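Local atomic coordinates of MstE (PDB entry 6SBF), a protein that probably cyclises a prenylated precursor by class II, protonation-initiated terpene cyclisation in the biosynthesis of merosterol-type compounds. Residues Q83-E86 with L87-R91; E128-Q131 with Q132-A136. The protein carries 1 engineered substitution. All blocks are in the same frame, centred on the assembly; numbering follows the deposited sequence.

In the fold
Contacts 1 and 2 lie on two helices of this alpha6-alpha6 barrel protein, at the C-terminal end of helix 75-90 and in the short helix 128-138, with helix 109-121 between them in the chain and packed against both. Their centres are 14 Å apart and lie about 20 and 21 Å from the centre of the chain, on the same side of it. The guanidinium of Arg129 joins them: its NH2 probably donates a hydrogen bond to the carbonyl O of Arg91, 3.0 Å away, where the chain leaves helix 75-90. No ligand is bound in this apo structure, and both are local contacts along a single helix.

Contact 1. Residues Q83-E86 with L87-R91; sequences QAWE and LLKIR
Lys89 lies across the indole of Trp85 and ends beside the carboxylate of Glu86, linking i+4 and i+3 side-chain contacts on the last turns of helix 75-90, part of the alpha6-alpha6 barrel. Its CG sits over one face of the indole, 4.0 Å from the centroid of the five-membered ring and 25° off the ring normal, a CH-pi contact. Further along, CD comes within 3.4 Å of Trp85 NE1, and the two side chains cross at about a right angle. A bend at chi3 (-63°) then turns the lysine toward Glu86, and the two side chains run side by side. NZ forms a salt bridge to Glu86 OE2 at 3.0 Å, reaching the oxygen from above the carboxylate plane.

Behind these side chains is the regular helical backbone: Lys89 N donates to Trp85 O at 2.9 Å, while Ile90 N reaches Glu86 O at a longer 3.2 Å and a more bent angle of 143°, close to where the helix gives way to the turn at Arg91. Leu88 CB lies obliquely to the indole, 4.3 Å from Trp85 CE3. On the inner side, Ala84 and Leu88 pack on Leu118 of helix 109-121, and the indole rests on Ala119 of the same helix. Trp85 and Lys89 also share a water lying in the plane of the indole at its edge; it accepts from both Trp85 NE1 and Lys89 NZ, each 3.0 Å away.

Contact 2. Residues E128-Q131 with Q132-A136; sequences ERAQ and QARAA
Arg134 folds back over the preceding turn of its helix, so that one face of the flat guanidinium is turned to the carbonyl O of Ala130, which stands 4.0 Å from the guanidinium plane over its centre. A bend at chi3 (-48°) brings the group back over that turn, with NH2 4.1 Å from Ala130 CB and NH1 3.9 Å from Gln131 CA. The tight part of the contact lies below it: Ala130 and Ala133 are buried against helix 109-121, meeting Leu116 and Thr112, and Arg134 N donates to Ala130 O at 2.9 Å. The guanidinium itself is held from outside the helix, NH2 bonding to the carbonyl O of Ser125. An alanine in place of Arg134 would probably strip the Ala130 carbonyl of its guanidinium cover and leave Ser125 O without this donor.

The other side is looser. Gln131 stretches outward in an exposed position, and Gln132 meets Arg129 through little more than OE1, 3.7 Å from Arg129 CD, with the amide and guanidinium planes 64° apart. Arg129 is engaged beyond the contact, by Gly97 O, Arg91 O and a cation-pi contact with Trp99. Four successive i to i+4 backbone bonds, from Gln132 N to Glu128 O through Ala135 N to Gln131 O, mark an alpha-helix packed through Ala130 and Ala133 on helix 109-121, helix-on-helix layering as in alpha6-alpha6 barrels.

Contact 1. Residues Q83-E86 with L87-R91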
ATOM      1  N   GLN A  83       5.351 -19.335   3.924  1.00 12.84           N
ATOM      2  CA  GLN A  83       4.126 -19.784   4.600  1.00 14.06           C
ATOM      3  C   GLN A  83       2.925 -18.926   4.157  1.00 13.16           C
ATOM      4  O   GLN A  83       1.840 -19.440   3.911  1.00 13.96           O
ATOM      5  CB  GLN A  83       4.270 -19.754   6.120  1.00 15.66           C
ATOM      6  CG  GLN A  83       2.881 -19.950   6.818  1.00 20.96           C
ATOM      7  CD  GLN A  83       2.947 -20.045   8.329  1.00 25.42           C
ATOM      8  OE1 GLN A  83       3.007 -21.137   8.887  1.00 31.12           O
ATOM      9  NE2 GLN A  83       2.944 -18.895   8.995  1.00 19.41           N
ATOM     10  N   ALA A  84       3.128 -17.618   4.041  1.00 12.49           N
ATOM     11  CA  ALA A  84       2.045 -16.719   3.599  1.00 12.09           C
ATOM     12  C   ALA A  84       1.582 -17.117   2.187  1.00 12.01           C
ATOM     13  O   ALA A  84       0.372 -17.113   1.927  1.00 13.37           O
ATOM     14  CB  ALA A  84       2.520 -15.282   3.629  1.00 13.74           C
ATOM     15  N   TRP A  85       2.528 -17.454   1.306  1.00 12.35           N
ATOM     16  CA  TRP A  85       2.130 -17.865  -0.046  1.00 12.44           C
ATOM     17  C   TRP A  85       1.379 -19.191   0.008  1.00 12.40           C
ATOM     18  O   TRP A  85       0.406 -19.374  -0.725  1.00 13.67           O
ATOM     19  CB  TRP A  85       3.386 -17.958  -0.942  1.00 13.05           C
ATOM     20  CG  TRP A  85       3.146 -18.493  -2.298  1.00 13.34           C
ATOM     21  CD1 TRP A  85       3.660 -19.639  -2.834  1.00 14.50           C
ATOM     22  CD2 TRP A  85       2.287 -17.941  -3.322  1.00 12.98           C
ATOM     23  NE1 TRP A  85       3.171 -19.831  -4.076  1.00 16.05           N
ATOM     24  CE2 TRP A  85       2.335 -18.806  -4.437  1.00 14.28           C
ATOM     25  CE3 TRP A  85       1.476 -16.795  -3.413  1.00 15.07           C
ATOM     26  CZ2 TRP A  85       1.620 -18.576  -5.602  1.00 16.08           C
ATOM     27  CZ3 TRP A  85       0.799 -16.576  -4.569  1.00 15.81           C
ATOM     28  CH2 TRP A  85       0.834 -17.451  -5.637  1.00 16.93           C
ATOM     29  N   GLU A  86       1.814 -20.113   0.854  1.00 13.10           N
ATOM     30  CA  GLU A  86       1.067 -21.377   0.994  1.00 13.84           C
ATOM     31  C   GLU A  86      -0.364 -21.110   1.494  1.00 13.42           C
ATOM     32  O   GLU A  86      -1.307 -21.754   0.981  1.00 14.34           O
ATOM     33  CB  GLU A  86       1.805 -22.323   1.951  1.00 16.82           C
ATOM     34  CG  GLU A  86       3.083 -22.877   1.361  1.00 18.35           C
ATOM     35  CD  GLU A  86       3.007 -23.694   0.069  1.00 24.14           C
ATOM     36  OE1 GLU A  86       2.019 -24.427  -0.116  1.00 27.26           O
ATOM     37  OE2 GLU A  86       3.961 -23.586  -0.761  1.00 32.39           O
ATOM     38  N   LEU A  87      -0.535 -20.165   2.427  1.00 13.10           N
ATOM     39  CA  LEU A  87      -1.906 -19.792   2.881  1.00 12.77           C
ATOM     40  C   LEU A  87      -2.728 -19.231   1.707  1.00 13.50           C
ATOM     41  O   LEU A  87      -3.894 -19.621   1.545  1.00 14.49           O
ATOM     42  CB  LEU A  87      -1.817 -18.771   4.021  1.00 13.06           C
ATOM     43  CG  LEU A  87      -1.261 -19.372   5.325  1.00 13.91           C
ATOM     44  CD1 LEU A  87      -1.061 -18.269   6.366  1.00 16.40           C
ATOM     45  CD2 LEU A  87      -2.167 -20.435   5.893  1.00 17.39           C
ATOM     46  N   LEU A  88      -2.121 -18.354   0.920  1.00 13.08           N
ATOM     47  CA  LEU A  88      -2.802 -17.791  -0.235  1.00 12.73           C
ATOM     48  C   LEU A  88      -3.209 -18.869  -1.235  1.00 12.84           C
ATOM     49  O   LEU A  88      -4.307 -18.834  -1.817  1.00 13.49           O
ATOM     50  CB  LEU A  88      -1.957 -16.685  -0.850  1.00 13.05           C
ATOM     51  CG  LEU A  88      -1.933 -15.391  -0.047  1.00 14.21           C
ATOM     52  CD1 LEU A  88      -0.802 -14.523  -0.481  1.00 15.60           C
ATOM     53  CD2 LEU A  88      -3.228 -14.644  -0.072  1.00 14.47           C
ATOM     54  N   LYS A  89      -2.330 -19.847  -1.480  1.00 13.80           N
ATOM     55  CA  LYS A  89      -2.683 -20.927  -2.437  1.00 14.89           C
ATOM     56  C   LYS A  89      -3.880 -21.752  -1.973  1.00 14.17           C
ATOM     57  O   LYS A  89      -4.617 -22.236  -2.843  1.00 15.77           O
ATOM     58  CB  LYS A  89      -1.474 -21.821  -2.687  1.00 15.22           C
ATOM     59  CG  LYS A  89      -0.446 -21.175  -3.609  1.00 16.53           C
ATOM     60  CD  LYS A  89       0.629 -22.124  -4.049  1.00 20.54           C
ATOM     61  CE  LYS A  89       1.454 -22.637  -2.897  1.00 21.16           C
ATOM     62  NZ  LYS A  89       2.474 -23.552  -3.402  1.00 25.63           N
ATOM     63  N   ILE A  90      -4.050 -21.885  -0.651  1.00 13.95           N
ATOM     64  CA  ILE A  90      -5.202 -22.649  -0.132  1.00 15.36           C
ATOM     65  C   ILE A  90      -6.501 -21.865  -0.319  1.00 15.35           C
ATOM     66  O   ILE A  90      -7.558 -22.480  -0.350  1.00 16.34           O
ATOM     67  CB  ILE A  90      -4.931 -23.072   1.325  1.00 17.22           C
ATOM     68  CG1 ILE A  90      -3.834 -24.134   1.320  1.00 20.10           C
ATOM     69  CG2 ILE A  90      -6.146 -23.529   2.038  1.00 22.51           C
ATOM     70  CD1 ILE A  90      -3.142 -24.302   2.670  1.00 24.86           C
ATOM     71  N   ARG A  91      -6.449 -20.531  -0.494  1.00 14.91           N
ATOM     72  CA  ARG A  91      -7.626 -19.672  -0.813  1.00 13.72           C
ATOM     73  C   ARG A  91      -7.875 -19.755  -2.319  1.00 14.53           C
ATOM     74  O   ARG A  91      -7.621 -18.771  -3.065  1.00 15.30           O
ATOM     75  CB  ARG A  91      -7.419 -18.256  -0.292  1.00 14.08           C
ATOM     76  CG  ARG A  91      -7.376 -18.113   1.213  1.00 13.64           C
ATOM     77  CD  ARG A  91      -8.745 -18.325   1.861  1.00 14.01           C
ATOM     78  NE  ARG A  91      -8.684 -18.218   3.295  1.00 12.97           N
ATOM     79  CZ  ARG A  91      -8.780 -17.072   3.970  1.00 13.54           C
ATOM     80  NH1 ARG A  91      -9.083 -15.916   3.384  1.00 13.70           N
ATOM     81  NH2 ARG A  91      -8.618 -17.088   5.276  1.00 13.68           N
TER
HETATM   82  O   HOH W   1       3.901 -22.227  -5.679  1.00 23.53           O

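Contact 2. Residues E128-Q131 with Q132-A136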
ATOM      1  N   GLU A 128       1.202 -22.160 -11.543  1.00 15.63           N
ATOM      2  CA  GLU A 128      -0.126 -22.267 -12.170  1.00 15.90           C
ATOM      3  C   GLU A 128      -1.022 -21.178 -11.550  1.00 16.49           C
ATOM      4  O   GLU A 128      -1.770 -20.510 -12.282  1.00 15.84           O
ATOM      5  CB  GLU A 128      -0.740 -23.681 -12.036  1.00 19.54           C
ATOM      6  CG  GLU A 128      -0.115 -24.712 -12.955  1.00 32.95           C
ATOM      7  CD  GLU A 128      -0.969 -25.942 -13.259  1.00 55.83           C
ATOM      8  OE1 GLU A 128      -2.164 -25.930 -12.918  1.00 67.94           O
ATOM      9  OE2 GLU A 128      -0.430 -26.907 -13.865  1.00 72.36           O
ATOM     10  N   ARG A 129      -1.089 -21.103 -10.225  1.00 16.29           N
ATOM     11  CA  ARG A 129      -2.022 -20.147  -9.595  1.00 15.26           C
ATOM     12  C   ARG A 129      -1.676 -18.704  -9.977  1.00 14.69           C
ATOM     13  O   ARG A 129      -2.572 -17.890 -10.250  1.00 15.18           O
ATOM     14  CB  ARG A 129      -2.059 -20.331  -8.089  1.00 15.11           C
ATOM     15  CG  ARG A 129      -2.961 -19.314  -7.377  1.00 16.03           C
ATOM     16  CD  ARG A 129      -4.419 -19.462  -7.794  1.00 15.99           C
ATOM     17  NE  ARG A 129      -5.273 -18.425  -7.188  1.00 16.09           N
ATOM     18  CZ  ARG A 129      -5.737 -18.444  -5.939  1.00 15.19           C
ATOM     19  NH1 ARG A 129      -5.371 -19.417  -5.126  1.00 15.77           N
ATOM     20  NH2 ARG A 129      -6.478 -17.463  -5.484  1.00 15.36           N
ATOM     21  N   ALA A 130      -0.403 -18.359  -9.946  1.00 14.24           N
ATOM     22  CA  ALA A 130      -0.003 -16.976 -10.301  1.00 15.61           C
ATOM     23  C   ALA A 130      -0.398 -16.692 -11.746  1.00 14.32           C
ATOM     24  O   ALA A 130      -0.857 -15.560 -12.024  1.00 14.62           O
ATOM     25  CB  ALA A 130       1.478 -16.766 -10.114  1.00 16.38           C
ATOM     26  N   GLN A 131      -0.254 -17.642 -12.657  1.00 13.65           N
ATOM     27  CA  GLN A 131      -0.646 -17.425 -14.066  1.00 13.08           C
ATOM     28  C   GLN A 131      -2.149 -17.139 -14.123  1.00 13.62           C
ATOM     29  O   GLN A 131      -2.617 -16.275 -14.901  1.00 15.02           O
ATOM     30  CB  GLN A 131      -0.311 -18.667 -14.907  1.00 14.86           C
ATOM     31  CG  GLN A 131      -0.648 -18.550 -16.384  1.00 23.14           C
ATOM     32  CD  GLN A 131      -0.104 -19.704 -17.199  1.00 38.09           C
ATOM     33  OE1 GLN A 131       1.030 -20.102 -16.975  1.00 41.58           O
ATOM     34  NE2 GLN A 131      -0.900 -20.188 -18.143  1.00 52.72           N
ATOM     35  N   GLN A 132      -2.932 -17.939 -13.401  1.00 14.25           N
ATOM     36  CA  GLN A 132      -4.396 -17.782 -13.412  1.00 14.14           C
ATOM     37  C   GLN A 132      -4.791 -16.408 -12.825  1.00 12.82           C
ATOM     38  O   GLN A 132      -5.656 -15.719 -13.429  1.00 14.15           O
ATOM     39  CB  GLN A 132      -5.038 -18.887 -12.569  1.00 14.88           C
ATOM     40  CG  GLN A 132      -6.563 -18.890 -12.653  1.00 15.46           C
ATOM     41  CD  GLN A 132      -7.255 -19.774 -11.633  1.00 16.15           C
ATOM     42  OE1 GLN A 132      -6.603 -20.235 -10.711  1.00 18.90           O
ATOM     43  NE2 GLN A 132      -8.576 -19.915 -11.762  1.00 18.71           N
ATOM     44  N   ALA A 133      -4.166 -16.007 -11.752  1.00 13.48           N
ATOM     45  CA  ALA A 133      -4.465 -14.735 -11.098  1.00 13.97           C
ATOM     46  C   ALA A 133      -4.061 -13.576 -12.019  1.00 13.38           C
ATOM     47  O   ALA A 133      -4.795 -12.574 -12.095  1.00 14.82           O
ATOM     48  CB  ALA A 133      -3.832 -14.691  -9.734  1.00 16.37           C
ATOM     49  N   ARG A 134      -2.904 -13.678 -12.678  1.00 15.10           N
ATOM     50  CA  ARG A 134      -2.483 -12.594 -13.598  1.00 15.58           C
ATOM     51  C   ARG A 134      -3.481 -12.468 -14.731  1.00 15.09           C
ATOM     52  O   ARG A 134      -3.766 -11.317 -15.178  1.00 15.36           O
ATOM     53  CB  ARG A 134      -1.107 -12.849 -14.207  1.00 24.19           C
ATOM     54  CG  ARG A 134       0.022 -12.068 -13.621  1.00 29.17           C
ATOM     55  CD  ARG A 134       1.307 -12.119 -14.404  1.00 23.29           C
ATOM     56  NE  ARG A 134       1.746 -13.389 -14.804  1.00 25.19           N
ATOM     57  CZ  ARG A 134       2.335 -14.251 -13.994  1.00 21.58           C
ATOM     58  NH1 ARG A 134       2.592 -15.394 -14.542  1.00 24.30           N
ATOM     59  NH2 ARG A 134       2.778 -13.927 -12.767  1.00 21.51           N
ATOM     60  N   ALA A 135      -3.944 -13.586 -15.253  1.00 14.07           N
ATOM     61  CA  ALA A 135      -4.975 -13.573 -16.314  1.00 15.71           C
ATOM     62  C   ALA A 135      -6.241 -12.852 -15.820  1.00 14.12           C
ATOM     63  O   ALA A 135      -6.771 -12.007 -16.538  1.00 15.90           O
ATOM     64  CB  ALA A 135      -5.231 -14.988 -16.765  1.00 14.85           C
ATOM     65  N   ALA A 136      -6.646 -13.139 -14.595  1.00 13.51           N
ATOM     66  CA  ALA A 136      -7.822 -12.526 -14.010  1.00 15.01           C
ATOM     67  C   ALA A 136      -7.594 -11.020 -13.900  1.00 15.25           C
ATOM     68  O   ALA A 136      -8.558 -10.257 -14.112  1.00 16.06           O
ATOM     69  CB  ALA A 136      -8.145 -13.114 -12.669  1.00 17.41           C
TER